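Local structure of xylulokinase (Brucella ovis, 5VM1) at residues A[326-331]-A[409-414]; A[322-326]-A[367-372]; A[246-251]-A[431-436]; A[337-341]-A[479-484]. The protein probably phosphorylates D-xylulose to D-xylulose 5-phosphate using ATP, as a member of the FGGY family of carbohydrate kinases. All blocks are in the same frame, centred on the assembly; numbering follows the deposited sequence.

Contact 1 (A[326-331]-A[409-414])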
loop_
_atom_site.group_PDB
_atom_site.type_symbol
_atom_site.label_atom_id
_atom_site.label_comp_id
_atom_site.label_asym_id
_atom_site.label_seq_id
_atom_site.Cartn_x
_atom_site.Cartn_y
_atom_site.Cartn_z
ATOM N N LEU A 326 5.891 18.056 -22.796
ATOM C CA LEU A 326 5.733 19.151 -21.840
ATOM C C LEU A 326 7.082 19.708 -21.390
ATOM O O LEU A 326 7.248 20.928 -21.259
ATOM C CB LEU A 326 4.932 18.657 -20.646
ATOM C CG LEU A 326 4.524 19.682 -19.607
ATOM C CD1 LEU A 326 3.706 20.793 -20.245
ATOM C CD2 LEU A 326 3.735 18.965 -18.515
ATOM N N GLY A 327 8.062 18.836 -21.165
ATOM C CA GLY A 327 9.422 19.261 -20.883
ATOM C C GLY A 327 9.815 19.131 -19.423
ATOM O O GLY A 327 9.051 18.682 -18.558
ATOM N N GLU A 328 11.037 19.605 -19.156
ATOM C CA GLU A 328 11.633 19.544 -17.829
ATOM C C GLU A 328 11.456 20.825 -17.018
ATOM O O GLU A 328 11.562 20.773 -15.787
ATOM C CB GLU A 328 13.143 19.245 -17.941
ATOM C CG GLU A 328 13.548 18.058 -18.834
ATOM C CD GLU A 328 13.364 16.694 -18.175
ATOM O OE1 GLU A 328 14.025 16.402 -17.151
ATOM O OE2 GLU A 328 12.562 15.902 -18.701
ATOM N N THR A 329 11.111 21.942 -17.655
ATOM C CA THR A 329 10.974 23.222 -16.973
ATOM C C THR A 329 9.527 23.458 -16.538
ATOM O O THR A 329 8.591 23.295 -17.335
ATOM C CB THR A 329 11.456 24.358 -17.875
ATOM O OG1 THR A 329 12.861 24.203 -18.110
ATOM C CG2 THR A 329 11.204 25.715 -17.219
ATOM N N LEU A 330 9.346 23.777 -15.255
ATOM C CA LEU A 330 8.015 24.040 -14.726
ATOM C C LEU A 330 7.460 25.326 -15.324
ATOM O O LEU A 330 8.180 26.320 -15.486
ATOM C CB LEU A 330 8.039 24.145 -13.203
ATOM C CG LEU A 330 6.682 23.970 -12.499
ATOM C CD1 LEU A 330 6.234 22.509 -12.523
ATOM C CD2 LEU A 330 6.703 24.475 -11.073
ATOM N N LYS A 331 6.183 25.287 -15.687
ATOM C CA LYS A 331 5.458 26.434 -16.217
ATOM C C LYS A 331 4.432 26.931 -15.205
ATOM O O LYS A 331 3.928 26.163 -14.377
ATOM C CB LYS A 331 4.742 26.060 -17.512
ATOM C CG LYS A 331 5.666 25.661 -18.639
ATOM C CD LYS A 331 4.845 25.220 -19.819
ATOM C CE LYS A 331 5.682 24.541 -20.886
ATOM N NZ LYS A 331 4.739 23.896 -21.852
ATOM N N THR A 409 10.177 14.507 -14.349
ATOM C CA THR A 409 10.747 15.681 -13.700
ATOM C C THR A 409 9.702 16.786 -13.559
ATOM O O THR A 409 9.667 17.500 -12.549
ATOM C CB THR A 409 11.957 16.183 -14.494
ATOM O OG1 THR A 409 12.897 15.119 -14.662
ATOM C CG2 THR A 409 12.626 17.318 -13.774
ATOM N N TYR A 410 8.846 16.953 -14.565
ATOM C CA TYR A 410 7.811 17.975 -14.456
ATOM C C TYR A 410 6.905 17.684 -13.273
ATOM O O TYR A 410 6.605 18.581 -12.479
ATOM C CB TYR A 410 6.989 18.070 -15.745
ATOM C CG TYR A 410 6.244 19.380 -15.860
ATOM C CD1 TYR A 410 5.095 19.615 -15.119
ATOM C CD2 TYR A 410 6.720 20.398 -16.694
ATOM C CE1 TYR A 410 4.429 20.816 -15.207
ATOM C CE2 TYR A 410 6.057 21.608 -16.793
ATOM C CZ TYR A 410 4.911 21.814 -16.041
ATOM O OH TYR A 410 4.245 23.019 -16.115
ATOM N N TRP A 411 6.470 16.426 -13.137
ATOM C CA TRP A 411 5.525 16.080 -12.076
ATOM C C TRP A 411 6.112 16.349 -10.707
ATOM O O TRP A 411 5.394 16.786 -9.802
ATOM C CB TRP A 411 5.099 14.615 -12.161
ATOM C CG TRP A 411 3.645 14.425 -11.873
ATOM C CD1 TRP A 411 2.793 15.323 -11.284
ATOM C CD2 TRP A 411 2.845 13.297 -12.248
ATOM N NE1 TRP A 411 1.514 14.804 -11.247
ATOM C CE2 TRP A 411 1.522 13.565 -11.836
ATOM C CE3 TRP A 411 3.122 12.079 -12.881
ATOM C CZ2 TRP A 411 0.485 12.660 -12.041
ATOM C CZ3 TRP A 411 2.090 11.185 -13.073
ATOM C CH2 TRP A 411 0.793 11.476 -12.657
ATOM N N LEU A 412 7.408 16.064 -10.530
ATOM C CA LEU A 412 8.054 16.265 -9.233
ATOM C C LEU A 412 8.178 17.740 -8.895
ATOM O O LEU A 412 7.951 18.134 -7.743
ATOM C CB LEU A 412 9.430 15.600 -9.212
ATOM C CG LEU A 412 9.406 14.090 -9.373
ATOM C CD1 LEU A 412 10.817 13.565 -9.346
ATOM C CD2 LEU A 412 8.572 13.472 -8.262
ATOM N N LYS A 413 8.552 18.567 -9.880
ATOM C CA LYS A 413 8.623 20.006 -9.643
ATOM C C LYS A 413 7.237 20.574 -9.364
ATOM O O LYS A 413 7.077 21.458 -8.519
ATOM C CB LYS A 413 9.249 20.708 -10.847
ATOM C CG LYS A 413 10.680 20.311 -11.110
ATOM C CD LYS A 413 11.398 21.334 -11.949
ATOM C CE LYS A 413 12.713 20.799 -12.454
ATOM N NZ LYS A 413 13.307 21.698 -13.455
ATOM N N ALA A 414 6.217 20.047 -10.038
ATOM C CA ALA A 414 4.856 20.492 -9.773
ATOM C C ALA A 414 4.416 20.132 -8.356
ATOM O O ALA A 414 3.823 20.965 -7.661
ATOM C CB ALA A 414 3.900 19.897 -10.803
HETATM O O HOH W 1 11.270 24.415 -13.646
#
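The ring of Tyr410 is clamped between Leu326, the last residue of helix 319-326, and Leu330 of the loop that follows. On one face Leu326 CD2 sits almost on the ring normal, 3.6 Å from the centroid; on the opposite face Leu330 CD1 makes a second CH-pi contact, 4.0 Å from the centroid and displaced toward the rim. With CG of Tyr410 anti to the backbone N (chi1 -161°), the phenol reaches away from its helix and under the loop, where Gly327 O meets its edge at CD2. The hydroxyl accepts a hydrogen bond from Lys331 N over 3.0 Å, with an angle of 154° at the hydrogen, which ties down the far end of the ring. Leu330 CD1 also touches Ala414 CB at 3.9 Å, closing this packed half.

The other half faces solvent and is held by polar bonds. Thr409 OG1 donates to Glu328 OE1 over 3.0 Å, approaching from above the carboxylate plane, while the extended Lys413 chain brings NZ to Glu328 O, 3.1 Å away. A water takes the N-H of Leu330 and, weakly, that of Lys413 NZ. Gly327, with positive phi, lets the chain turn out of helix 319-326 and run past helix 409-419. That helix joins the neighbouring parallel strands 399-402 and 423-426, a beta-alpha-beta crossover of the actin-like ATPase fold in the C-terminal FGGY domain.

Contact 2 (A[322-326]-A[367-372]); sequences LDREL and RSALTQ
Glu325 OE1 is gripped twice: Arg367 NE reaches it across the interface, and a water donates a second hydrogen bond. The two residues lie on helices that pack nearly perpendicular in the C-terminal FGGY domain, the short axes 9.4 Å apart with 105° between their directions. The NE bond is the stronger part of the salt bridge, 3.1 Å to OE1 and nearly straight at 168°; it lies in the guanidinium plane and uses the syn lone pair. The carboxylate and guanidinium planes are 52° apart, and the second leg, Arg367 NH2 to Glu325 OE2, is long at 3.4 Å and weak.

The same water also donates to Leu322 O and accepts from Thr371 OG1, so it stitches both helices together beside the ion pair. Apolar atoms fill in around it. Leu322 CD2 lies against Arg367 CD at 3.8 Å, beside the bend in the arginine chain, and Leu322 CB faces the Thr371 side chain. Tyr311 of helix 305-315 covers Leu322 and Thr371 from outside the pair. At the C-terminal end of helix 319-326, Leu326 divides its methyls: CD2 approaches Thr371 CG2, whereas CD1 rests 3.3 Å from Ser368 OG and 3.8 Å from Gln372 CB.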
loop_
_atom_site.group_PDB
_atom_site.type_symbol
_atom_site.label_atom_id
_atom_site.label_comp_id
_atom_site.label_asym_id
_atom_site.label_seq_id
_atom_site.Cartn_x
_atom_site.Cartn_y
_atom_site.Cartn_z
ATOM N N LEU A 322 3.912 12.455 -23.773
ATOM C CA LEU A 322 3.298 13.656 -23.219
ATOM C C LEU A 322 4.252 14.343 -22.241
ATOM O O LEU A 322 4.473 15.555 -22.338
ATOM C CB LEU A 322 1.966 13.291 -22.546
ATOM C CG LEU A 322 0.894 12.788 -23.529
ATOM C CD1 LEU A 322 -0.433 12.468 -22.847
ATOM C CD2 LEU A 322 0.679 13.778 -24.679
ATOM N N ASP A 323 4.913 13.562 -21.372
ATOM C CA ASP A 323 5.914 14.113 -20.464
ATOM C C ASP A 323 7.101 14.691 -21.245
ATOM O O ASP A 323 7.593 15.785 -20.931
ATOM C CB ASP A 323 6.373 13.025 -19.483
ATOM C CG ASP A 323 7.465 13.507 -18.526
ATOM O OD1 ASP A 323 7.137 14.297 -17.620
ATOM O OD2 ASP A 323 8.645 13.104 -18.674
ATOM N N ARG A 324 7.547 13.991 -22.296
ATOM C CA ARG A 324 8.613 14.533 -23.136
ATOM C C ARG A 324 8.171 15.807 -23.864
ATOM O O ARG A 324 8.969 16.733 -24.034
ATOM C CB ARG A 324 9.093 13.478 -24.131
ATOM C CG ARG A 324 10.499 13.722 -24.641
ATOM C CD ARG A 324 10.828 12.829 -25.851
ATOM N NE ARG A 324 9.678 12.686 -26.734
ATOM C CZ ARG A 324 9.397 13.505 -27.745
ATOM N NH1 ARG A 324 10.193 14.532 -28.025
ATOM N NH2 ARG A 324 8.314 13.292 -28.477
ATOM N N GLU A 325 6.903 15.890 -24.284
ATOM C CA GLU A 325 6.437 17.090 -24.982
ATOM C C GLU A 325 6.339 18.281 -24.037
ATOM O O GLU A 325 6.692 19.400 -24.413
ATOM C CB GLU A 325 5.090 16.823 -25.659
ATOM C CG GLU A 325 4.467 18.032 -26.387
ATOM C CD GLU A 325 3.114 17.700 -27.018
ATOM O OE1 GLU A 325 2.336 16.932 -26.411
ATOM O OE2 GLU A 325 2.842 18.168 -28.145
ATOM N N LEU A 326 5.891 18.056 -22.796
ATOM C CA LEU A 326 5.733 19.151 -21.840
ATOM C C LEU A 326 7.082 19.708 -21.390
ATOM O O LEU A 326 7.248 20.928 -21.259
ATOM C CB LEU A 326 4.932 18.657 -20.646
ATOM C CG LEU A 326 4.524 19.682 -19.607
ATOM C CD1 LEU A 326 3.706 20.793 -20.245
ATOM C CD2 LEU A 326 3.735 18.965 -18.515
ATOM N N ARG A 367 -2.553 20.335 -26.749
ATOM C CA ARG A 367 -2.414 19.069 -26.036
ATOM C C ARG A 367 -1.498 19.190 -24.830
ATOM O O ARG A 367 -1.783 18.611 -23.781
ATOM C CB ARG A 367 -1.897 17.979 -26.961
ATOM C CG ARG A 367 -1.807 16.666 -26.253
ATOM C CD ARG A 367 -1.471 15.564 -27.204
ATOM N NE ARG A 367 -0.156 15.711 -27.812
ATOM C CZ ARG A 367 0.145 15.232 -29.011
ATOM N NH1 ARG A 367 -0.788 14.590 -29.719
ATOM N NH2 ARG A 367 1.366 15.399 -29.494
ATOM N N SER A 368 -0.362 19.877 -24.987
ATOM C CA SER A 368 0.588 20.040 -23.890
ATOM C C SER A 368 -0.013 20.830 -22.730
ATOM O O SER A 368 0.296 20.566 -21.561
ATOM C CB SER A 368 1.861 20.709 -24.403
ATOM O OG SER A 368 2.587 21.311 -23.349
ATOM N N ALA A 369 -0.854 21.816 -23.025
ATOM C CA ALA A 369 -1.444 22.574 -21.929
ATOM C C ALA A 369 -2.368 21.696 -21.101
ATOM O O ALA A 369 -2.441 21.854 -19.882
ATOM C CB ALA A 369 -2.194 23.794 -22.458
ATOM N N LEU A 370 -3.048 20.742 -21.735
ATOM C CA LEU A 370 -3.945 19.879 -20.974
ATOM C C LEU A 370 -3.165 18.815 -20.212
ATOM O O LEU A 370 -3.496 18.522 -19.059
ATOM C CB LEU A 370 -4.984 19.242 -21.899
ATOM C CG LEU A 370 -6.292 20.011 -21.968
ATOM C CD1 LEU A 370 -6.065 21.385 -22.500
ATOM C CD2 LEU A 370 -7.245 19.266 -22.853
ATOM N N THR A 371 -2.111 18.254 -20.823
ATOM C CA THR A 371 -1.145 17.445 -20.080
ATOM C C THR A 371 -0.683 18.157 -18.808
ATOM O O THR A 371 -0.740 17.583 -17.711
ATOM C CB THR A 371 0.058 17.112 -20.967
ATOM O OG1 THR A 371 -0.357 16.278 -22.045
ATOM C CG2 THR A 371 1.180 16.412 -20.176
ATOM N N GLN A 372 -0.253 19.424 -18.938
ATOM C CA GLN A 372 0.169 20.214 -17.781
ATOM C C GLN A 372 -0.921 20.293 -16.713
ATOM O O GLN A 372 -0.648 20.111 -15.522
ATOM C CB GLN A 372 0.559 21.604 -18.236
ATOM C CG GLN A 372 1.176 22.479 -17.202
ATOM C CD GLN A 372 1.372 23.877 -17.758
ATOM O OE1 GLN A 372 1.865 24.049 -18.877
ATOM N NE2 GLN A 372 0.943 24.877 -17.005
HETATM O O HOH W 2 2.126 16.839 -23.456
#

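Contact 3 (A[246-251]-A[431-436]); sequences ASACGM and FGAAFG
Ser247 faces Ala433 and Gly250 faces Gly436 with their CA atoms only 3.9 Å and 3.7 Å apart, so the two backbones touch directly, with no side chain between them at the glycine pair. No hydrogen bond crosses the contact; two CA-H...O contacts cross it. Gly436 CA points at Ala246 O over 3.4 Å, nearly straight at 173°, although that oxygen already accepts Gly250 N within its own helix. Gly250 CA meets Phe431 O at 3.5 Å with a much more bent angle of 122°.

Small side chains line the rest of the seam. Ala246 CB lies 4.1 Å from Ala433 CB, and Ser247 OG leans over Gly432, the N-cap residue of helix 433-446. Helix 243-251 belongs to the N-terminal FGGY domain and helix 433-446 to the C-terminal one, which makes this an interdomain helix pair consistent with the glycine-rich hinge of the actin-like ATPase superfamily, where two such helices meet at the floor of the cleft. Between nearest atoms, the side chain of Ala433 is about 3 Å from that of Asp14, predicted to be important for activity, and about 4 Å from that of Asp243, the predicted proton acceptor.

Away from those aspartates, Phe435 turns the edge of its ring to Gly250 O, with CD2 at 3.5 Å. Phe431 CB packs against the same carbonyl, while Cys249 O is taken by Arg439 NH1.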
loop_
_atom_site.group_PDB
_atom_site.type_symbol
_atom_site.label_atom_id
_atom_site.label_comp_id
_atom_site.label_asym_id
_atom_site.label_seq_id
_atom_site.Cartn_x
_atom_site.Cartn_y
_atom_site.Cartn_z
ATOM N N ALA A 246 5.336 -2.367 4.489
ATOM C CA ALA A 246 6.581 -3.000 4.059
ATOM C C ALA A 246 7.394 -2.061 3.192
ATOM O O ALA A 246 8.597 -1.872 3.404
ATOM C CB ALA A 246 6.280 -4.268 3.265
ATOM N N SER A 247 6.729 -1.440 2.223
ATOM C CA SER A 247 7.372 -0.492 1.323
ATOM C C SER A 247 8.018 0.641 2.105
ATOM O O SER A 247 9.167 1.014 1.843
ATOM C CB SER A 247 6.315 0.038 0.358
ATOM O OG SER A 247 6.882 0.462 -0.840
ATOM N N ALA A 248 7.301 1.157 3.113
ATOM C CA ALA A 248 7.813 2.240 3.950
ATOM C C ALA A 248 9.048 1.818 4.748
ATOM O O ALA A 248 9.979 2.615 4.914
ATOM C CB ALA A 248 6.718 2.729 4.897
ATOM N N CYS A 249 9.084 0.566 5.233
ATOM C CA CYS A 249 10.299 0.050 5.864
ATOM C C CYS A 249 11.445 -0.029 4.875
ATOM O O CYS A 249 12.591 0.241 5.229
ATOM C CB CYS A 249 10.069 -1.334 6.466
ATOM S SG CYS A 249 9.080 -1.382 7.957
ATOM N N GLY A 250 11.157 -0.384 3.623
ATOM C CA GLY A 250 12.202 -0.369 2.613
ATOM C C GLY A 250 12.708 1.028 2.318
ATOM O O GLY A 250 13.876 1.210 1.973
ATOM N N MET A 251 11.846 2.029 2.459
ATOM C CA MET A 251 12.181 3.402 2.126
ATOM C C MET A 251 12.746 4.199 3.290
ATOM O O MET A 251 13.231 5.313 3.067
ATOM C CB MET A 251 10.938 4.134 1.639
ATOM C CG MET A 251 11.277 5.305 0.763
ATOM S SD MET A 251 11.213 4.675 -0.894
ATOM C CE MET A 251 9.476 4.130 -0.799
ATOM N N PHE A 431 13.830 -0.430 -3.283
ATOM C CA PHE A 431 13.628 -0.057 -1.897
ATOM C C PHE A 431 12.151 -0.153 -1.557
ATOM O O PHE A 431 11.634 0.617 -0.747
ATOM C CB PHE A 431 14.177 1.346 -1.623
ATOM C CG PHE A 431 15.617 1.529 -2.044
ATOM C CD1 PHE A 431 16.630 0.822 -1.393
ATOM C CD2 PHE A 431 15.960 2.370 -3.072
ATOM C CE1 PHE A 431 17.957 0.957 -1.756
ATOM C CE2 PHE A 431 17.305 2.523 -3.445
ATOM C CZ PHE A 431 18.300 1.819 -2.783
ATOM N N GLY A 432 11.481 -1.103 -2.197
ATOM C CA GLY A 432 10.057 -1.323 -2.068
ATOM C C GLY A 432 9.688 -2.360 -1.030
ATOM O O GLY A 432 10.411 -2.584 -0.046
ATOM N N ALA A 433 8.529 -3.000 -1.267
ATOM C CA ALA A 433 7.975 -3.959 -0.323
ATOM C C ALA A 433 8.921 -5.139 -0.085
ATOM O O ALA A 433 9.149 -5.542 1.065
ATOM C CB ALA A 433 6.626 -4.461 -0.838
ATOM N N ALA A 434 9.511 -5.687 -1.149
ATOM C CA ALA A 434 10.400 -6.834 -0.967
ATOM C C ALA A 434 11.656 -6.444 -0.211
ATOM O O ALA A 434 12.211 -7.257 0.534
ATOM C CB ALA A 434 10.751 -7.469 -2.311
ATOM N N PHE A 435 12.148 -5.226 -0.400
ATOM C CA PHE A 435 13.316 -4.828 0.371
ATOM C C PHE A 435 12.953 -4.577 1.833
ATOM O O PHE A 435 13.722 -4.923 2.733
ATOM C CB PHE A 435 13.974 -3.614 -0.265
ATOM C CG PHE A 435 15.175 -3.141 0.454
ATOM C CD1 PHE A 435 16.294 -3.945 0.550
ATOM C CD2 PHE A 435 15.217 -1.863 0.997
ATOM C CE1 PHE A 435 17.426 -3.503 1.209
ATOM C CE2 PHE A 435 16.348 -1.416 1.661
ATOM C CZ PHE A 435 17.449 -2.238 1.762
ATOM N N GLY A 436 11.778 -3.994 2.090
ATOM C CA GLY A 436 11.335 -3.842 3.465
ATOM C C GLY A 436 11.144 -5.179 4.151
ATOM O O GLY A 436 11.458 -5.341 5.337
#

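Contact 4 (A[337-341]-A[479-484]); sequences TFLPY and RYHALY
Tyr480 lies against segment 337-341 along its whole length. Its CB starts beside Thr337 CG2, 4.2 Å off, and a chi1 of 169° turns CG away from the backbone N and carries the ring across the strand. From CD2 to CE2 the ring is met in two ways. Leu339 CD2 stands over one face, 3.8 Å from the centroid and shifted toward this rim, a CH-pi contact; in the ring plane Phe338 O faces the edge, 3.4 Å from CE2. Pro340 CD also lies at the edge, 3.5 Å from OH. At the tip, the hydroxyls of Tyr480 and Tyr341, arriving from opposite directions, have their OH atoms 3.2 Å apart. A water modelled rather close to both hydroxyls may bridge them, though its exact place is doubtful. Another water is bonded to Tyr341 OH at 2.7 Å and donates to Tyr480 O, so the polar end of Tyr341 is also tied to the helix backbone.

One turn on, Leu483 CD1 and Thr337 CG2 meet tip to tip at 3.8 Å, and Tyr341 CE2 touches Tyr484 CD1, while the hydroxyl of Tyr484 bonds to Asp351. The short axes of strand and helix pass 8.8 Å apart at 47°. Strand 337-339 pairs antiparallel with strand 357-359 through Thr337 with Cys359 and Leu339 with Ser357, while Tyr480 and Pro340 also touch helix 367-390, through Phe380 and Val378; the tyrosine is thus wedged where this two-stranded antiparallel sheet, helix 367-390 and the C-terminal helix 470-488 come together.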
loop_
_atom_site.group_PDB
_atom_site.type_symbol
_atom_site.label_atom_id
_atom_site.label_comp_id
_atom_site.label_asym_id
_atom_site.label_seq_id
_atom_site.Cartn_x
_atom_site.Cartn_y
_atom_site.Cartn_z
ATOM N N THR A 337 -7.827 23.712 -15.620
ATOM C CA THR A 337 -7.777 22.988 -14.361
ATOM C C THR A 337 -8.284 21.570 -14.599
ATOM O O THR A 337 -9.263 21.365 -15.324
ATOM C CB THR A 337 -8.628 23.710 -13.277
ATOM O OG1 THR A 337 -8.013 24.964 -12.903
ATOM C CG2 THR A 337 -8.834 22.835 -12.042
ATOM N N PHE A 338 -7.622 20.584 -14.008
ATOM C CA PHE A 338 -8.044 19.190 -14.143
ATOM C C PHE A 338 -8.393 18.636 -12.761
ATOM O O PHE A 338 -7.585 18.722 -11.827
ATOM C CB PHE A 338 -6.956 18.347 -14.809
ATOM C CG PHE A 338 -7.297 16.898 -14.946
ATOM C CD1 PHE A 338 -8.233 16.470 -15.862
ATOM C CD2 PHE A 338 -6.673 15.959 -14.168
ATOM C CE1 PHE A 338 -8.547 15.123 -15.995
ATOM C CE2 PHE A 338 -6.977 14.616 -14.295
ATOM C CZ PHE A 338 -7.911 14.201 -15.211
ATOM N N LEU A 339 -9.623 18.156 -12.609
ATOM C CA LEU A 339 -9.985 17.377 -11.430
ATOM C C LEU A 339 -9.803 15.890 -11.729
ATOM O O LEU A 339 -10.488 15.368 -12.617
ATOM C CB LEU A 339 -11.419 17.647 -11.022
ATOM C CG LEU A 339 -11.849 18.957 -10.395
ATOM C CD1 LEU A 339 -13.184 18.664 -9.741
ATOM C CD2 LEU A 339 -10.873 19.477 -9.381
ATOM N N PRO A 340 -8.907 15.169 -11.025
ATOM C CA PRO A 340 -8.593 13.783 -11.422
ATOM C C PRO A 340 -9.552 12.724 -10.886
ATOM O O PRO A 340 -9.134 11.596 -10.612
ATOM C CB PRO A 340 -7.184 13.575 -10.856
ATOM C CG PRO A 340 -7.124 14.465 -9.675
ATOM C CD PRO A 340 -8.017 15.652 -9.951
ATOM N N TYR A 341 -10.825 13.065 -10.709
ATOM C CA TYR A 341 -11.784 12.189 -10.035
ATOM C C TYR A 341 -12.458 11.221 -11.001
ATOM O O TYR A 341 -13.684 11.019 -10.921
ATOM C CB TYR A 341 -12.826 13.028 -9.299
ATOM C CG TYR A 341 -12.253 14.076 -8.355
ATOM C CD1 TYR A 341 -11.060 13.839 -7.652
ATOM C CD2 TYR A 341 -12.899 15.313 -8.166
ATOM C CE1 TYR A 341 -10.520 14.803 -6.793
ATOM C CE2 TYR A 341 -12.384 16.279 -7.286
ATOM C CZ TYR A 341 -11.191 16.016 -6.605
ATOM O OH TYR A 341 -10.659 16.946 -5.729
ATOM N N ARG A 479 -8.358 27.621 -7.232
ATOM C CA ARG A 479 -9.296 27.306 -8.308
ATOM C C ARG A 479 -9.697 25.835 -8.266
ATOM O O ARG A 479 -10.886 25.500 -8.246
ATOM C CB ARG A 479 -8.648 27.635 -9.655
ATOM C CG ARG A 479 -9.360 28.660 -10.543
ATOM C CD ARG A 479 -8.332 29.619 -11.163
ATOM N NE ARG A 479 -7.314 28.887 -11.921
ATOM C CZ ARG A 479 -6.066 29.312 -12.119
ATOM N NH1 ARG A 479 -5.664 30.481 -11.600
ATOM N NH2 ARG A 479 -5.211 28.557 -12.829
ATOM N N TYR A 480 -8.711 24.947 -8.160
ATOM C CA TYR A 480 -8.981 23.515 -8.095
ATOM C C TYR A 480 -9.859 23.180 -6.895
ATOM O O TYR A 480 -10.766 22.342 -6.983
ATOM C CB TYR A 480 -7.641 22.774 -8.038
ATOM C CG TYR A 480 -7.672 21.295 -7.716
ATOM C CD1 TYR A 480 -7.792 20.845 -6.396
ATOM C CD2 TYR A 480 -7.513 20.354 -8.718
ATOM C CE1 TYR A 480 -7.799 19.504 -6.095
ATOM C CE2 TYR A 480 -7.524 19.005 -8.430
ATOM C CZ TYR A 480 -7.660 18.582 -7.113
ATOM O OH TYR A 480 -7.646 17.234 -6.824
ATOM N N HIS A 481 -9.588 23.819 -5.761
ATOM C CA HIS A 481 -10.324 23.537 -4.537
ATOM C C HIS A 481 -11.773 24.022 -4.619
ATOM O O HIS A 481 -12.680 23.358 -4.104
ATOM C CB HIS A 481 -9.591 24.163 -3.357
ATOM C CG HIS A 481 -10.121 23.738 -2.026
ATOM N ND1 HIS A 481 -10.453 24.632 -1.033
ATOM C CD2 HIS A 481 -10.356 22.504 -1.520
ATOM C CE1 HIS A 481 -10.882 23.969 0.024
ATOM N NE2 HIS A 481 -10.837 22.676 -0.247
ATOM N N ALA A 482 -12.006 25.204 -5.222
ATOM C CA ALA A 482 -13.358 25.758 -5.365
ATOM C C ALA A 482 -14.215 24.974 -6.355
ATOM O O ALA A 482 -15.443 25.042 -6.282
ATOM C CB ALA A 482 -13.298 27.222 -5.786
ATOM N N LEU A 483 -13.599 24.256 -7.293
ATOM C CA LEU A 483 -14.369 23.476 -8.250
ATOM C C LEU A 483 -15.111 22.326 -7.585
ATOM O O LEU A 483 -16.189 21.943 -8.062
ATOM C CB LEU A 483 -13.459 22.958 -9.356
ATOM C CG LEU A 483 -13.564 23.885 -10.566
ATOM C CD1 LEU A 483 -12.488 23.619 -11.605
ATOM C CD2 LEU A 483 -14.942 23.756 -11.174
ATOM N N TYR A 484 -14.550 21.722 -6.521
ATOM C CA TYR A 484 -15.215 20.539 -5.971
ATOM C C TYR A 484 -16.582 20.843 -5.371
ATOM O O TYR A 484 -17.543 20.140 -5.716
ATOM C CB TYR A 484 -14.337 19.820 -4.948
ATOM C CG TYR A 484 -15.130 18.729 -4.243
ATOM C CD1 TYR A 484 -15.419 17.536 -4.885
ATOM C CD2 TYR A 484 -15.619 18.903 -2.949
ATOM C CE1 TYR A 484 -16.158 16.537 -4.259
ATOM C CE2 TYR A 484 -16.369 17.909 -2.317
ATOM C CZ TYR A 484 -16.631 16.726 -2.980
ATOM O OH TYR A 484 -17.372 15.729 -2.383
HETATM O O HOH W 3 -8.518 16.693 -4.531
HETATM O O HOH W 4 -10.997 19.576 -5.647
#

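Contacts 1 and 2 are neighbours, their centres 10 Å apart; they share Leu326, and Gln372 of contact 2 packs against Tyr410 and Lys331 of contact 1. Contact 4 lies 18 Å from contact 2 and 20 Å from contact 1, centre to centre, on the same side of the chain's centre. Helix 319-326, its loop and strand 337-339 follow one another and supply the first segments of contacts 2, 1 and 4; their partners come later, in the order 367-372, 409-414 and 479-484, so the three contacts interlace. Contact 3 stands apart, its centre 27 Å or more from the others, and its loop encloses contacts 1 and 2. It joins the two domains, while the others knit the C-terminal half together.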